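Local coordinates for protein post-proline cleaving enzyme (Rickettsia typhi, PDB 4HVT) that probably cleaves peptides on the carboxyl side of proline, acting as a serine peptidase of the prolyl oligopeptidase family, at residues 348-353 with 366-371; 58-63 with 694-699; 140-145 with 161-166; 247-252 with 300-305. One frame throughout, in Å; residues are numbered along the deposited sequence.

Contact 1: residues 348-353 with 366-371; sequences ANEVFN and TYDNVV
The open end of a beta hairpin is joined here: N349 to N353 enter strand 350-357 as T366 to N369 leave strand 362-368, running antiparallel to it. V351 and Y367 are a hydrogen-bonded pair, with V351 N giving to Y367 O over 2.9 Å and Y367 N giving back to V351 O. Further along, N369 N reaches N349 O at 2.8 Å and 174°, nearly straight. A water that accepts from V370 N also donates to N349 O, which therefore holds two donors where the strand pairing ends. The hairpin supplies two neighbouring strands of one blade of the beta-propeller. On the face carrying V351 and Y367, these two side chains lie side by side, CG1 of V351 at 3.9 Å from CB of Y367 and near the edge of its ring; both also pack against I491 of a loop. Further along the same side of the ring, at CE2, comes N353, whose CG is anti to the backbone N (chi1 -172°). This sets N353 CG 3.5 Å from Y367 CE2; the amide crosses the ring obliquely, planes 34° apart. N353 ND2 and Y367 OH are close but poorly angled for a bond; a water 2.6 Å from Y367 OH also donates to N353 OD1. Another water, over one ring face toward the rim, accepts from N353 ND2 and donates to T366 O. On the opposite face, E350 and D368 are a non-hydrogen-bonded pair. E350 OE1 bonds to T347 OG1, and E350 OE2 reaches T366 OG1 through a water.

Contact 2: residues 58-63 with 694-699; sequences QIKKEI and YFINLY
I696 meets K60 and I63 where helix 56-67, which precedes the propeller strands, packs on helix 688-706, the last helix of the alpha/beta-hydrolase domain and close to the chain's C-terminus. The two segments cross at 139°, their axes 9.0 Å apart at closest. Contacts between aliphatic side chains come first. I696 CG1 comes within 3.6 Å of I63 CB, while I696 CG2 meets K60 CB at 4.0 Å. I59 crosses Y699 at about a right angle, its CG2 3.9 Å from Y699 CB. A second kind sets side chains against backbone: I59 CG2, anti to the backbone N, sits 3.6 Å from I696 O, I63 CD1 lies near F695 O, and I696 CG1 meets K60 CA. Ring contact is slight, with I63 CD1 approaching Y699 CD2 obliquely at 4.2 Å. V503 of helix 498-505 touches both I59 and I63, and I499 of that helix touches Y699, extending the apolar cluster to a third helix. I696 O, although faced by I59 CG2, accepts from T700 OG1 of its own helix; the K60 chain leads outward to a long, weak ion pair with E64. With no hydrogen bond passing between the segments, the helices are held together here by van der Waals fit and the burial of three isoleucines.

Contact 3: residues 140-145 with 161-166; sequences NPNRYL and WDLEKK
R143 and D162 meet on one face of the hairpin formed by strands 143-150 and 155-162, Y144 and W161 on the other. The R143 chain bends at chi2 (-63°), and NE donates to D162 OD2 over 2.8 Å. That oxygen sits in the guanidinium plane and uses its anti lone pair; the guanidinium and carboxylate planes stand 74° apart, and only the NE-OD2 pair bonds, a single-pronged salt bridge. R143 NH1 makes its own salt bridge to E160. The two carboxylate oxygens of D162 divide the work: OD2 faces the arginine and also takes a water that accepts from N140 ND2, while OD1 accepts from K165 N at 3.0 Å in an Asx motif. On the other face Y144 and W161 lie side by side, pointing the same way. Their planes make 68°, and Y144 CD1 approaches the W161 rim in plane, 4.0 Å from CE3. W97 meets both rings edge-to-face, and CB of L163 comes to the edge of Y144. Between the faces, Y144 N bonds to W161 O at 2.9 Å and W161 N to Y144 O at 2.8 Å. L163 N bonds to N142 O at 2.9 Å; N142 belongs to a type I turn, N140 to R143, closed by R143 N to N140 O. This is a propeller-blade hairpin with two different faces: buried aromatics on one side, and on the other a partly exposed ion pair where E160 and D162, both paired with R143, probably help to offset its charge beside R223.

Contact 4: residues 247-252 with 300-305; sequences KLLSDT and EYVFWL
L249 turns its CG anti to the carbonyl carbon (chi1 -49°) and V302 its CG1 likewise (chi1 -72°), and their methyls meet. This is packing between consecutive propeller blades: the loop that follows strand 242-247 lies against strand 301-305 of the next four-stranded antiparallel sheet. On the valine, CG1 does the touching. L249 CD2 comes to V302 CG1 at 3.8 Å and L248 CD1 at 4.0 Å, both leucines crossing the valine at about a right angle. The other L249 methyl, CD1, lies 4.2 Å from E300 CA, at the start of the strand. L257 touches L249 and F259 touches L248 from strand 257-263, while L325 of strand 322-326 packs on V302, so the leucine-valine cluster draws on both blades. No hydrogen bond passes between the segments. E300 points its CB away from the loop, and OE1 bonds to NE2 of H326; Y301 also turns away, its OH bonded to E382. Within the loop, S250 OG and T252 OG1 share a hydrogen bond of 2.8 Å. K247 NZ, at the end of strand 242-247 and also bonded to W192 O, makes a salt bridge to D251 OD1 on its syn lone pair, at 2.7 Å.

Contacts 1, 3 and 4 belong to the propeller: contacts 1 and 3 each pair two strands within one blade, and contact 4 joins neighbouring blades. Contact 2 instead brings together helices from near the two ends of the chain, and the other three are nested inside the loop it closes. The two buried contacts, 2 and 4, are apolar and have no hydrogen bond between their segments; the partly buried hairpins, 1 and 3, combine backbone ladders with waters, and contact 3 adds a salt bridge. Contacts 1 and 4 touch where F352 CD2 meets L305 CD2 at 3.9 Å. Contacts 2 and 4 lie on opposite sides of the chain's centre, their centres about 44 Å apart.

Contact 1: residues 348-353 with 366-371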
# COMPACT_ATOMS: atom_id res chain seq x y z
N ALA A 348 -13.14 -20.63 9.47
CA ALA A 348 -11.85 -20.55 10.09
C ALA A 348 -10.68 -19.98 9.26
O ALA A 348 -9.88 -19.19 9.77
CB ALA A 348 -11.47 -21.93 10.56
N ASN A 349 -10.59 -20.39 8.00
CA ASN A 349 -9.48 -19.97 7.14
C ASN A 349 -9.86 -18.81 6.19
O ASN A 349 -9.09 -18.48 5.29
CB ASN A 349 -9.00 -21.14 6.33
CG ASN A 349 -8.39 -22.23 7.18
OD1 ASN A 349 -7.91 -21.95 8.29
ND2 ASN A 349 -8.39 -23.44 6.65
N GLU A 350 -11.03 -18.23 6.38
CA GLU A 350 -11.52 -17.18 5.46
C GLU A 350 -11.27 -15.78 5.99
O GLU A 350 -11.27 -15.53 7.23
CB GLU A 350 -13.02 -17.31 5.16
CG GLU A 350 -13.41 -18.53 4.32
CD GLU A 350 -14.89 -18.48 4.04
OE1 GLU A 350 -15.69 -18.92 4.89
OE2 GLU A 350 -15.27 -17.94 2.97
N VAL A 351 -11.10 -14.86 5.04
CA VAL A 351 -11.01 -13.44 5.37
C VAL A 351 -11.63 -12.60 4.24
O VAL A 351 -11.53 -12.95 3.07
CB VAL A 351 -9.56 -13.00 5.67
CG1 VAL A 351 -8.69 -13.02 4.39
CG2 VAL A 351 -9.54 -11.60 6.25
N PHE A 352 -12.27 -11.50 4.61
CA PHE A 352 -12.68 -10.51 3.66
C PHE A 352 -11.54 -9.78 2.93
O PHE A 352 -10.51 -9.41 3.54
CB PHE A 352 -13.55 -9.47 4.40
CG PHE A 352 -13.98 -8.31 3.54
CD1 PHE A 352 -15.06 -8.44 2.69
CD2 PHE A 352 -13.32 -7.09 3.60
CE1 PHE A 352 -15.49 -7.34 1.92
CE2 PHE A 352 -13.75 -6.00 2.87
CZ PHE A 352 -14.80 -6.13 1.96
N ASN A 353 -11.67 -9.57 1.62
CA ASN A 353 -10.73 -8.78 0.89
C ASN A 353 -11.32 -7.40 0.48
O ASN A 353 -10.91 -6.35 1.02
CB ASN A 353 -10.14 -9.55 -0.28
CG ASN A 353 -8.99 -8.83 -0.97
OD1 ASN A 353 -8.41 -7.87 -0.44
ND2 ASN A 353 -8.67 -9.28 -2.19
N THR A 366 -12.91 -12.42 -1.42
CA THR A 366 -12.37 -12.94 -0.15
C THR A 366 -11.12 -13.80 -0.40
O THR A 366 -10.72 -14.00 -1.53
CB THR A 366 -13.41 -13.82 0.60
OG1 THR A 366 -13.79 -15.00 -0.17
CG2 THR A 366 -14.69 -13.02 0.89
N TYR A 367 -10.49 -14.27 0.68
CA TYR A 367 -9.52 -15.36 0.61
C TYR A 367 -9.98 -16.50 1.51
O TYR A 367 -10.58 -16.30 2.57
CB TYR A 367 -8.13 -14.94 1.08
CG TYR A 367 -7.45 -13.88 0.24
CD1 TYR A 367 -6.75 -14.22 -0.93
CD2 TYR A 367 -7.53 -12.53 0.57
CE1 TYR A 367 -6.15 -13.25 -1.69
CE2 TYR A 367 -6.92 -11.57 -0.21
CZ TYR A 367 -6.23 -11.94 -1.34
OH TYR A 367 -5.62 -10.96 -2.11
N ASP A 368 -9.72 -17.70 1.05
CA ASP A 368 -9.85 -18.91 1.84
C ASP A 368 -8.46 -19.56 1.86
O ASP A 368 -7.98 -20.01 0.81
CB ASP A 368 -10.85 -19.84 1.15
CG ASP A 368 -11.05 -21.15 1.89
OD1 ASP A 368 -10.44 -21.31 2.96
OD2 ASP A 368 -11.85 -22.02 1.40
N ASN A 369 -7.80 -19.56 3.01
CA ASN A 369 -6.42 -20.01 3.10
C ASN A 369 -5.52 -19.29 2.09
O ASN A 369 -4.65 -19.86 1.47
CB ASN A 369 -6.36 -21.54 3.00
CG ASN A 369 -5.16 -22.11 3.72
OD1 ASN A 369 -4.60 -21.47 4.62
ND2 ASN A 369 -4.76 -23.31 3.34
N VAL A 370 -5.71 -17.97 2.02
CA VAL A 370 -4.88 -17.07 1.18
C VAL A 370 -4.96 -17.43 -0.30
O VAL A 370 -4.04 -17.16 -1.04
CB VAL A 370 -3.40 -16.99 1.66
CG1 VAL A 370 -2.82 -15.64 1.30
CG2 VAL A 370 -3.30 -17.20 3.15
N VAL A 371 -6.10 -17.99 -0.70
CA VAL A 371 -6.45 -18.21 -2.10
C VAL A 371 -7.73 -17.37 -2.41
O VAL A 371 -8.74 -17.46 -1.70
CB VAL A 371 -6.78 -19.68 -2.40
CG1 VAL A 371 -7.07 -19.82 -3.88
CG2 VAL A 371 -5.61 -20.56 -1.99
O HOH W 1 -7.21 -16.56 4.10
O HOH W 2 -9.41 -23.71 3.82
O HOH W 3 -13.58 -17.57 0.81
O HOH W 4 -9.80 -11.83 -3.19
O HOH W 5 -5.30 -8.58 -1.07

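Contact 2: residues 58-63 with 694-699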
# COMPACT_ATOMS: atom_id res chain seq x y z
N GLN A 58 25.08 -7.60 -15.14
CA GLN A 58 24.02 -8.53 -15.56
C GLN A 58 22.65 -8.18 -14.93
O GLN A 58 21.62 -8.09 -15.61
CB GLN A 58 24.41 -9.96 -15.18
CG GLN A 58 23.50 -11.05 -15.72
CD GLN A 58 23.23 -10.98 -17.22
OE1 GLN A 58 24.09 -10.61 -18.03
NE2 GLN A 58 22.03 -11.40 -17.60
N ILE A 59 22.67 -8.01 -13.61
CA ILE A 59 21.50 -7.49 -12.85
C ILE A 59 20.97 -6.18 -13.48
O ILE A 59 19.81 -6.08 -13.79
CB ILE A 59 21.84 -7.25 -11.36
CG1 ILE A 59 22.20 -8.55 -10.60
CG2 ILE A 59 20.68 -6.56 -10.64
CD1 ILE A 59 21.06 -9.53 -10.41
N LYS A 60 21.82 -5.18 -13.71
CA LYS A 60 21.36 -3.97 -14.41
C LYS A 60 20.66 -4.29 -15.75
O LYS A 60 19.58 -3.80 -16.06
CB LYS A 60 22.51 -3.01 -14.63
CG LYS A 60 22.26 -1.86 -15.58
CD LYS A 60 23.50 -0.96 -15.58
CE LYS A 60 23.17 0.48 -15.87
NZ LYS A 60 23.40 0.74 -17.30
N LYS A 61 21.29 -5.12 -16.58
CA LYS A 61 20.64 -5.47 -17.84
C LYS A 61 19.24 -6.06 -17.65
O LYS A 61 18.28 -5.65 -18.34
CB LYS A 61 21.53 -6.45 -18.65
CG LYS A 61 20.94 -6.89 -19.97
CD LYS A 61 21.69 -8.10 -20.53
CE LYS A 61 21.66 -8.16 -22.05
NZ LYS A 61 22.75 -9.01 -22.61
N GLU A 62 19.13 -7.00 -16.72
CA GLU A 62 17.89 -7.72 -16.52
C GLU A 62 16.81 -6.79 -16.01
O GLU A 62 15.69 -6.87 -16.47
CB GLU A 62 18.08 -8.88 -15.55
CG GLU A 62 19.07 -9.89 -16.05
CD GLU A 62 18.48 -11.25 -16.20
OE1 GLU A 62 17.43 -11.35 -16.90
OE2 GLU A 62 19.07 -12.20 -15.63
N ILE A 63 17.16 -5.90 -15.09
CA ILE A 63 16.16 -4.99 -14.51
C ILE A 63 15.69 -3.94 -15.50
O ILE A 63 14.50 -3.66 -15.62
CB ILE A 63 16.74 -4.24 -13.30
CG1 ILE A 63 17.25 -5.24 -12.26
CG2 ILE A 63 15.75 -3.22 -12.80
CD1 ILE A 63 16.29 -5.67 -11.21
N TYR A 694 17.19 1.70 -7.85
CA TYR A 694 17.01 1.10 -6.53
C TYR A 694 17.02 -0.44 -6.58
O TYR A 694 17.75 -1.10 -5.84
CB TYR A 694 15.68 1.62 -5.96
CG TYR A 694 15.37 1.15 -4.60
CD1 TYR A 694 14.74 -0.06 -4.38
CD2 TYR A 694 15.72 1.92 -3.48
CE1 TYR A 694 14.45 -0.49 -3.10
CE2 TYR A 694 15.37 1.53 -2.20
CZ TYR A 694 14.80 0.32 -2.00
OH TYR A 694 14.47 -0.10 -0.77
N PHE A 695 16.25 -1.01 -7.51
CA PHE A 695 16.20 -2.47 -7.64
C PHE A 695 17.45 -3.12 -8.24
O PHE A 695 17.79 -4.23 -7.89
CB PHE A 695 14.93 -2.91 -8.35
CG PHE A 695 13.73 -2.77 -7.47
CD1 PHE A 695 13.66 -3.51 -6.27
CD2 PHE A 695 12.80 -1.80 -7.71
CE1 PHE A 695 12.59 -3.39 -5.41
CE2 PHE A 695 11.70 -1.68 -6.88
CZ PHE A 695 11.61 -2.45 -5.72
N ILE A 696 18.16 -2.40 -9.08
CA ILE A 696 19.48 -2.86 -9.51
C ILE A 696 20.43 -2.95 -8.32
O ILE A 696 21.20 -3.91 -8.19
CB ILE A 696 20.08 -1.94 -10.61
CG1 ILE A 696 19.27 -2.03 -11.91
CG2 ILE A 696 21.54 -2.26 -10.86
CD1 ILE A 696 19.43 -0.75 -12.72
N ASN A 697 20.42 -1.92 -7.48
CA ASN A 697 21.28 -1.92 -6.29
C ASN A 697 20.90 -3.04 -5.33
O ASN A 697 21.78 -3.81 -4.86
CB ASN A 697 21.19 -0.59 -5.61
CG ASN A 697 21.96 0.49 -6.34
OD1 ASN A 697 22.94 0.20 -7.06
ND2 ASN A 697 21.55 1.76 -6.14
N LEU A 698 19.60 -3.19 -5.11
CA LEU A 698 19.11 -4.20 -4.19
C LEU A 698 19.41 -5.63 -4.64
O LEU A 698 19.85 -6.47 -3.83
CB LEU A 698 17.60 -3.99 -3.95
CG LEU A 698 17.05 -4.87 -2.82
CD1 LEU A 698 16.09 -4.15 -1.91
CD2 LEU A 698 16.43 -6.09 -3.47
N TYR A 699 19.14 -5.90 -5.91
CA TYR A 699 19.34 -7.25 -6.46
C TYR A 699 20.82 -7.56 -6.69
O TYR A 699 21.20 -8.70 -6.55
CB TYR A 699 18.43 -7.56 -7.67
CG TYR A 699 17.07 -7.94 -7.20
CD1 TYR A 699 16.83 -9.21 -6.68
CD2 TYR A 699 16.04 -7.06 -7.28
CE1 TYR A 699 15.58 -9.56 -6.22
CE2 TYR A 699 14.79 -7.39 -6.81
CZ TYR A 699 14.56 -8.63 -6.29
OH TYR A 699 13.31 -8.96 -5.83

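Contact 3: residues 140-145 with 161-166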
# COMPACT_ATOMS: atom_id res chain seq x y z
N ASN A 140 -20.31 17.26 -14.47
CA ASN A 140 -19.62 17.55 -15.70
C ASN A 140 -18.42 16.64 -15.86
O ASN A 140 -17.31 16.99 -15.44
CB ASN A 140 -19.17 19.00 -15.78
CG ASN A 140 -18.48 19.30 -17.11
OD1 ASN A 140 -18.29 18.40 -17.94
ND2 ASN A 140 -18.00 20.51 -17.26
N PRO A 141 -18.61 15.48 -16.52
CA PRO A 141 -17.54 14.47 -16.54
C PRO A 141 -16.34 14.81 -17.37
O PRO A 141 -15.41 14.02 -17.39
CB PRO A 141 -18.25 13.21 -17.09
CG PRO A 141 -19.44 13.73 -17.78
CD PRO A 141 -19.87 14.95 -17.04
N ASN A 142 -16.35 15.93 -18.06
CA ASN A 142 -15.11 16.44 -18.66
C ASN A 142 -14.12 16.99 -17.61
O ASN A 142 -12.95 17.20 -17.91
CB ASN A 142 -15.39 17.52 -19.67
CG ASN A 142 -15.97 16.98 -20.97
OD1 ASN A 142 -15.77 15.81 -21.32
ND2 ASN A 142 -16.69 17.84 -21.68
N ARG A 143 -14.59 17.25 -16.41
CA ARG A 143 -13.72 17.88 -15.41
C ARG A 143 -13.15 16.83 -14.48
O ARG A 143 -13.89 15.99 -13.98
CB ARG A 143 -14.47 19.00 -14.61
CG ARG A 143 -14.75 20.27 -15.37
CD ARG A 143 -13.49 20.98 -15.81
NE ARG A 143 -13.78 22.09 -16.70
CZ ARG A 143 -14.07 23.34 -16.34
NH1 ARG A 143 -14.12 23.70 -15.08
NH2 ARG A 143 -14.35 24.23 -17.28
N TYR A 144 -11.83 16.90 -14.25
CA TYR A 144 -11.11 16.03 -13.35
C TYR A 144 -10.31 16.87 -12.38
O TYR A 144 -9.87 17.95 -12.74
CB TYR A 144 -10.12 15.13 -14.11
CG TYR A 144 -10.75 14.02 -14.90
CD1 TYR A 144 -11.30 14.27 -16.15
CD2 TYR A 144 -10.79 12.72 -14.41
CE1 TYR A 144 -11.87 13.25 -16.90
CE2 TYR A 144 -11.34 11.69 -15.17
CZ TYR A 144 -11.88 11.96 -16.40
OH TYR A 144 -12.46 10.91 -17.10
N LEU A 145 -10.17 16.42 -11.14
CA LEU A 145 -9.17 16.98 -10.23
C LEU A 145 -7.99 16.03 -10.26
O LEU A 145 -8.15 14.86 -9.95
CB LEU A 145 -9.74 17.09 -8.81
CG LEU A 145 -10.94 18.02 -8.79
CD1 LEU A 145 -11.75 17.77 -7.52
CD2 LEU A 145 -10.58 19.50 -8.93
N TRP A 161 -8.63 19.94 -14.32
CA TRP A 161 -8.21 19.65 -15.67
C TRP A 161 -9.43 19.31 -16.51
O TRP A 161 -10.40 18.77 -16.01
CB TRP A 161 -7.21 18.48 -15.62
CG TRP A 161 -6.65 18.06 -16.97
CD1 TRP A 161 -5.47 18.48 -17.52
CD2 TRP A 161 -7.16 17.04 -17.82
NE1 TRP A 161 -5.26 17.83 -18.72
CE2 TRP A 161 -6.26 16.93 -18.92
CE3 TRP A 161 -8.27 16.22 -17.78
CZ2 TRP A 161 -6.47 16.03 -19.98
CZ3 TRP A 161 -8.51 15.33 -18.85
CH2 TRP A 161 -7.59 15.23 -19.91
N ASP A 162 -9.42 19.71 -17.78
CA ASP A 162 -10.57 19.54 -18.65
C ASP A 162 -10.29 18.63 -19.89
O ASP A 162 -9.39 18.89 -20.67
CB ASP A 162 -11.10 20.86 -19.11
CG ASP A 162 -12.44 20.72 -19.83
OD1 ASP A 162 -12.41 20.43 -21.04
OD2 ASP A 162 -13.54 20.90 -19.19
N LEU A 163 -11.10 17.61 -20.04
CA LEU A 163 -10.91 16.57 -21.10
C LEU A 163 -11.15 17.08 -22.52
O LEU A 163 -10.44 16.65 -23.45
CB LEU A 163 -11.83 15.37 -20.82
CG LEU A 163 -11.81 14.18 -21.78
CD1 LEU A 163 -10.42 13.60 -21.81
CD2 LEU A 163 -12.83 13.16 -21.32
N GLU A 164 -12.11 18.00 -22.67
CA GLU A 164 -12.37 18.59 -24.00
C GLU A 164 -11.18 19.43 -24.44
O GLU A 164 -10.72 19.31 -25.58
CB GLU A 164 -13.66 19.40 -23.98
CG GLU A 164 -14.08 19.99 -25.32
CD GLU A 164 -15.39 20.75 -25.19
OE1 GLU A 164 -16.46 20.11 -24.98
OE2 GLU A 164 -15.35 22.00 -25.27
N LYS A 165 -10.66 20.25 -23.53
CA LYS A 165 -9.47 21.06 -23.78
C LYS A 165 -8.13 20.28 -23.73
O LYS A 165 -7.12 20.76 -24.25
CB LYS A 165 -9.42 22.20 -22.75
N LYS A 166 -8.14 19.09 -23.10
CA LYS A 166 -6.91 18.32 -22.78
C LYS A 166 -5.85 19.21 -22.12
O LYS A 166 -4.66 19.19 -22.46
CB LYS A 166 -6.36 17.60 -24.02
CG LYS A 166 -7.09 16.29 -24.28
CD LYS A 166 -6.96 15.84 -25.72
CE LYS A 166 -5.59 15.32 -26.06
NZ LYS A 166 -5.63 14.63 -27.40
O HOH W 6 -16.27 20.92 -19.73
O HOH W 7 -13.85 24.14 -20.10

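Contact 4: residues 247-252 with 300-305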
# COMPACT_ATOMS: atom_id res chain seq x y z
N LYS A 247 -17.27 10.27 -1.00
CA LYS A 247 -18.71 10.00 -1.22
C LYS A 247 -19.19 8.78 -0.44
O LYS A 247 -18.46 7.75 -0.33
CB LYS A 247 -18.97 9.75 -2.67
CG LYS A 247 -18.79 10.95 -3.59
CD LYS A 247 -20.01 11.89 -3.47
CE LYS A 247 -19.78 13.31 -3.98
NZ LYS A 247 -19.20 13.28 -5.36
N LEU A 248 -20.39 8.89 0.14
CA LEU A 248 -21.00 7.76 0.82
C LEU A 248 -21.49 6.64 -0.15
O LEU A 248 -21.28 5.44 0.07
CB LEU A 248 -22.15 8.22 1.71
CG LEU A 248 -22.92 7.20 2.53
CD1 LEU A 248 -21.99 6.53 3.54
CD2 LEU A 248 -24.08 7.83 3.27
N LEU A 249 -22.15 7.11 -1.19
CA LEU A 249 -22.75 6.25 -2.25
C LEU A 249 -22.13 6.56 -3.60
O LEU A 249 -21.32 7.46 -3.73
CB LEU A 249 -24.25 6.44 -2.36
CG LEU A 249 -25.02 6.38 -1.04
CD1 LEU A 249 -26.47 6.66 -1.20
CD2 LEU A 249 -24.82 4.98 -0.42
N SER A 250 -22.49 5.77 -4.62
CA SER A 250 -22.15 6.13 -5.99
C SER A 250 -22.79 7.49 -6.32
O SER A 250 -23.89 7.71 -5.94
CB SER A 250 -22.78 5.09 -6.93
OG SER A 250 -22.65 5.51 -8.29
N ASP A 251 -22.10 8.37 -7.06
CA ASP A 251 -22.67 9.61 -7.56
C ASP A 251 -23.97 9.33 -8.34
O ASP A 251 -24.81 10.17 -8.45
CB ASP A 251 -21.72 10.33 -8.50
CG ASP A 251 -20.63 11.11 -7.78
OD1 ASP A 251 -20.95 11.78 -6.79
OD2 ASP A 251 -19.47 11.10 -8.23
N THR A 252 -24.09 8.12 -8.94
CA THR A 252 -25.31 7.86 -9.71
C THR A 252 -26.54 7.71 -8.82
O THR A 252 -27.68 7.76 -9.33
CB THR A 252 -25.24 6.58 -10.59
OG1 THR A 252 -25.04 5.45 -9.74
CG2 THR A 252 -24.11 6.66 -11.59
N GLU A 300 -28.77 2.37 -2.54
CA GLU A 300 -28.81 3.12 -1.26
C GLU A 300 -28.28 2.32 -0.06
O GLU A 300 -28.42 2.75 1.07
CB GLU A 300 -30.26 3.59 -1.00
CG GLU A 300 -30.69 4.65 -2.01
CD GLU A 300 -32.06 5.22 -1.78
OE1 GLU A 300 -32.64 4.99 -0.70
OE2 GLU A 300 -32.59 5.91 -2.73
N TYR A 301 -27.60 1.19 -0.29
CA TYR A 301 -27.09 0.33 0.77
C TYR A 301 -25.57 0.48 0.91
O TYR A 301 -24.91 0.68 -0.12
CB TYR A 301 -27.45 -1.13 0.48
CG TYR A 301 -28.93 -1.36 0.63
CD1 TYR A 301 -29.81 -0.93 -0.36
CD2 TYR A 301 -29.46 -1.89 1.79
CE1 TYR A 301 -31.17 -1.05 -0.21
CE2 TYR A 301 -30.81 -2.03 1.94
CZ TYR A 301 -31.66 -1.58 0.95
OH TYR A 301 -33.02 -1.66 1.10
N VAL A 302 -25.03 0.31 2.11
CA VAL A 302 -23.63 0.44 2.41
C VAL A 302 -23.14 -0.81 3.09
O VAL A 302 -23.91 -1.49 3.75
CB VAL A 302 -23.34 1.69 3.30
CG1 VAL A 302 -23.49 2.98 2.51
CG2 VAL A 302 -24.26 1.70 4.47
N PHE A 303 -21.89 -1.17 2.81
CA PHE A 303 -21.25 -2.38 3.32
C PHE A 303 -20.20 -2.04 4.31
O PHE A 303 -19.33 -1.22 4.03
CB PHE A 303 -20.58 -3.15 2.18
CG PHE A 303 -21.52 -3.50 1.05
CD1 PHE A 303 -22.48 -4.42 1.25
CD2 PHE A 303 -21.47 -2.85 -0.18
CE1 PHE A 303 -23.39 -4.75 0.28
CE2 PHE A 303 -22.39 -3.16 -1.16
CZ PHE A 303 -23.38 -4.08 -0.91
N TRP A 304 -20.19 -2.73 5.47
CA TRP A 304 -19.31 -2.43 6.56
C TRP A 304 -18.64 -3.72 7.04
O TRP A 304 -19.29 -4.77 7.22
CB TRP A 304 -20.06 -1.77 7.71
CG TRP A 304 -20.46 -0.37 7.43
CD1 TRP A 304 -21.43 0.03 6.56
CD2 TRP A 304 -19.90 0.85 7.99
NE1 TRP A 304 -21.49 1.43 6.50
CE2 TRP A 304 -20.57 1.94 7.39
CE3 TRP A 304 -18.88 1.12 8.93
CZ2 TRP A 304 -20.29 3.28 7.72
CZ3 TRP A 304 -18.60 2.43 9.25
CH2 TRP A 304 -19.32 3.50 8.67
N LEU A 305 -17.33 -3.63 7.20
CA LEU A 305 -16.51 -4.70 7.75
C LEU A 305 -16.36 -4.52 9.25
O LEU A 305 -16.10 -3.41 9.70
CB LEU A 305 -15.11 -4.67 7.12
CG LEU A 305 -14.05 -5.66 7.60
CD1 LEU A 305 -14.53 -7.07 7.29
CD2 LEU A 305 -12.71 -5.35 6.99